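Local coordinates for putative O-Methyltransferase (PDB 3DR5) that probably transfers a methyl group from S-adenosyl-L-methionine to a hydroxyl oxygen of its substrate, at the interface of chains A and B. Residues are numbered along the deposited sequence; one frame, centred on the assembly and turned at random. Chains: chain A/B, Putative O-Methyltransferase.

Contact 1: the interface of chains A and B. Residues chain A 48, 156, 199, 209, 211; chain B 47, 50-51.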
# COMPACT_ATOMS: atom_id res chain seq x y z
N LEU A 48 1.95 5.42 -0.98
CA LEU A 48 0.93 5.77 -1.96
C LEU A 48 1.14 7.17 -2.52
O LEU A 48 0.89 7.42 -3.70
CB LEU A 48 -0.47 5.65 -1.34
CG LEU A 48 -0.86 4.22 -0.93
CD1 LEU A 48 -2.25 4.23 -0.27
CD2 LEU A 48 -0.85 3.30 -2.15
N GLY A 156 -5.89 5.68 -11.19
CA GLY A 156 -4.59 5.36 -10.62
C GLY A 156 -4.55 6.05 -9.24
O GLY A 156 -3.58 5.92 -8.48
N ALA A 199 -8.85 -2.60 -1.50
CA ALA A 199 -7.89 -3.33 -0.68
C ALA A 199 -8.26 -2.99 0.76
O ALA A 199 -8.41 -1.82 1.11
CB ALA A 199 -6.45 -2.89 -0.98
N VAL A 209 -8.70 1.01 1.29
CA VAL A 209 -8.19 1.90 0.27
C VAL A 209 -8.82 1.45 -1.05
O VAL A 209 -8.81 0.27 -1.42
CB VAL A 209 -6.61 1.94 0.23
CG1 VAL A 209 -6.03 0.84 1.06
CG2 VAL A 209 -6.11 1.94 -1.20
N THR A 211 -8.80 2.37 -5.02
CA THR A 211 -8.18 3.14 -6.06
C THR A 211 -8.96 3.03 -7.35
O THR A 211 -9.57 1.99 -7.65
CB THR A 211 -6.65 2.77 -6.19
OG1 THR A 211 -6.37 2.23 -7.49
CG2 THR A 211 -6.25 1.80 -5.11
N THR B 47 -3.18 -2.74 -5.71
CA THR B 47 -3.15 -1.30 -5.45
C THR B 47 -1.86 -0.67 -5.95
O THR B 47 -1.88 0.38 -6.60
CB THR B 47 -3.28 -1.00 -3.94
OG1 THR B 47 -4.53 -1.51 -3.46
CG2 THR B 47 -3.21 0.51 -3.69
N ALA B 50 -1.64 -0.74 -9.65
CA ALA B 50 -2.55 0.27 -10.18
C ALA B 50 -2.06 1.70 -9.95
O ALA B 50 -2.26 2.56 -10.80
CB ALA B 50 -3.93 0.10 -9.55
N THR B 51 -1.42 1.95 -8.82
CA THR B 51 -0.93 3.29 -8.52
C THR B 51 0.42 3.61 -9.17
O THR B 51 0.62 4.75 -9.60
CB THR B 51 -0.86 3.53 -6.98
OG1 THR B 51 0.13 2.69 -6.38
CG2 THR B 51 -2.23 3.23 -6.35

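Contact 2: the interface of chains A and B. Residues chain A 5, 8, 40, 44, 202-203; chain B 200-202.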
# COMPACT_ATOMS: atom_id res chain seq x y z
N PHE A 5 0.80 -9.45 16.00
CA PHE A 5 0.67 -8.14 15.39
C PHE A 5 1.55 -7.11 16.12
O PHE A 5 2.20 -6.27 15.49
CB PHE A 5 -0.78 -7.67 15.46
CG PHE A 5 -0.99 -6.26 14.94
CD1 PHE A 5 -1.17 -6.03 13.58
CD2 PHE A 5 -0.98 -5.17 15.80
CE1 PHE A 5 -1.34 -4.74 13.09
CE2 PHE A 5 -1.15 -3.88 15.33
CZ PHE A 5 -1.33 -3.66 13.96
N LEU A 8 5.40 -7.48 15.75
CA LEU A 8 5.75 -6.93 14.45
C LEU A 8 5.71 -5.39 14.63
O LEU A 8 6.64 -4.69 14.26
CB LEU A 8 4.74 -7.36 13.38
CG LEU A 8 5.21 -7.31 11.93
CD1 LEU A 8 6.71 -7.59 11.85
CD2 LEU A 8 4.43 -8.34 11.11
N MSE A 40 3.04 2.62 11.05
CA MSE A 40 2.96 1.73 9.90
C MSE A 40 1.95 2.22 8.86
O MSE A 40 2.19 2.11 7.66
CB MSE A 40 2.61 0.30 10.36
CG MSE A 40 3.80 -0.49 10.94
SE MSE A 40 3.34 -2.36 11.35
CE MSE A 40 4.80 -2.83 12.49
N LEU A 44 2.69 3.58 4.87
CA LEU A 44 1.89 3.21 3.71
C LEU A 44 1.37 4.49 3.02
O LEU A 44 1.23 4.52 1.79
CB LEU A 44 0.70 2.32 4.10
CG LEU A 44 -0.29 2.07 2.95
CD1 LEU A 44 0.45 1.44 1.77
CD2 LEU A 44 -1.43 1.17 3.42
N PRO A 202 -4.98 -4.83 7.45
CA PRO A 202 -4.89 -4.90 8.92
C PRO A 202 -4.11 -3.76 9.58
O PRO A 202 -3.20 -4.01 10.36
CB PRO A 202 -4.22 -6.26 9.15
CG PRO A 202 -3.25 -6.33 8.01
CD PRO A 202 -4.08 -5.81 6.82
N LEU A 203 -4.46 -2.52 9.26
CA LEU A 203 -3.80 -1.36 9.84
C LEU A 203 -4.83 -0.54 10.62
O LEU A 203 -5.96 -0.37 10.17
CB LEU A 203 -3.16 -0.50 8.73
CG LEU A 203 -1.90 -1.06 8.08
CD1 LEU A 203 -1.71 -0.40 6.72
CD2 LEU A 203 -0.69 -0.83 9.00
N ARG B 200 6.97 -0.93 6.36
CA ARG B 200 6.97 -2.30 6.84
C ARG B 200 5.60 -2.51 7.45
O ARG B 200 5.22 -1.88 8.44
CB ARG B 200 8.15 -2.49 7.81
CG ARG B 200 9.49 -2.53 7.04
CD ARG B 200 10.68 -2.55 7.98
NE ARG B 200 10.74 -1.33 8.78
CZ ARG B 200 11.35 -1.24 9.95
NH1 ARG B 200 11.95 -2.31 10.47
NH2 ARG B 200 11.32 -0.10 10.63
N LEU B 201 4.86 -3.44 6.86
CA LEU B 201 3.48 -3.69 7.21
C LEU B 201 3.12 -5.05 7.80
O LEU B 201 3.80 -6.03 7.55
CB LEU B 201 2.65 -3.40 5.95
CG LEU B 201 3.10 -2.12 5.19
CD1 LEU B 201 2.43 -2.06 3.80
CD2 LEU B 201 2.77 -0.88 6.01
N PRO B 202 2.02 -5.11 8.57
CA PRO B 202 1.54 -6.34 9.21
C PRO B 202 0.81 -7.32 8.28
O PRO B 202 -0.30 -7.74 8.58
CB PRO B 202 0.63 -5.82 10.31
CG PRO B 202 -0.01 -4.63 9.66
CD PRO B 202 1.17 -3.96 8.94

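Contact 1: the interface of chains A and B
The flat groups here are peptide planes: A:Gly156 meets the end of the B helix with its CA 3.6 Å from the carbonyl O of B:Ala50, well off the plane of that peptide. Its own carbonyl O faces B:Thr51, whose methyl CG2 lies 3.7 Å from A:Gly156 O, beyond the oxygen and tilted well out of the peptide plane. B:Thr51 can offer that methyl because its OG1 turns back into its own helix, lodged between backbone N and carbonyl carbon (chi1 66°). There it hydrogen-bonds the carbonyl O of B:Thr47 at 3.1 Å, approaching with the donor tilted 30° from the carbonyl plane.

B:Thr47 does most of the touching. With CG2 opposite its backbone N, the methyl points into chain A and meets CG2 of A:Thr211 at 3.6 Å, the two side chains crossing at a slant. CD2 of A:Leu48 touches the same methyl, CG2 of B:Thr47, at 4.0 Å, the two side chains crossing at about a right angle, while CG2 of A:Val209 reaches it tip to tip. The hydroxyl OG1 of B:Thr47 turns the other way, toward CB of A:Ala199 at 3.4 Å. Farther along, OG1 of A:Thr211 lies beside CB of B:Ala50 at 3.8 Å.

In the fold, one side of B helix 39-51 rests on neighbouring A strands 196-201 and 207-212. A:Gly156, in the loop between strands 153-154 and 157-161, borders the C-terminal end of the chain B helix, and A:Leu48 belongs to the matching helix 39-51 of chain A.

Contact 2: the interface of chains A and B
The end of B strand 196-201 and the proline that follows it press between A helices 4-13 and 39-51 and the loop residues A:Pro202 and A:Leu203. B:Pro202 is the central piece, burying 98 Å² against chain A, and its ring is touched from several directions. A:Leu203 crosses it at about a right angle, CD2 lying 3.6 Å from the ring CD. A:Met40, modelled as selenomethionine, passes the proline in the opposite direction and sets SE 3.6 Å from that same CD atom. Its CG lies opposite its carbonyl carbon (chi1 -79°) and the chain runs extended beyond it, which carries the selenium along the B strand as far as the proline. On the way, CG and SE skirt the carbonyl O of B:Arg200, with SE at 3.5 Å.

The other end of the proline ring faces the N-terminal helix. A:Phe5 runs alongside B:Pro202 and brings the CD1–CE1 edge of its phenyl ring toward CB, with CE1 at 3.6 Å; the phenylalanine is poorly ordered, so this wall may be soft. CD2 of A:Leu8 comes to 4.0 Å from CA of the same proline.

The two copies of Pro202 meet near the two-fold axis, their CG atoms 4.0 Å apart. Each ring also brings CG against the other's carbonyl, with CG of A:Pro202 3.3 Å from O of B:Pro202.

One residue back, B:Leu201 sends CD2 toward the carbonyl O of A:Met40 at 3.5 Å and lies more loosely beside A:Leu44. Through this largely apolar packing the site joins the strand end of one subunit to two helices of the other, and it probably helps hold together a dimer of the kind common among related O-methyltransferases.

Contact 1 and contact 2 are about 17 Å apart between the centres of their C-alpha atoms, and both belong to one two-fold symmetric interface. They share helix 39-51 and strand 196-201: in contact 1 the helix of B packs on the strands of A, with the A helix adding one leucine, whereas in contact 2 the helix of A meets the strand end of B. Each has a twin across the axis, so each helix packs on its partner through different stretches of its length. Helix 4-13 takes part in contact 2 and has no residue among those of contact 1. This reciprocal arrangement suggests a genuine dimer, although the structure alone does not prove it.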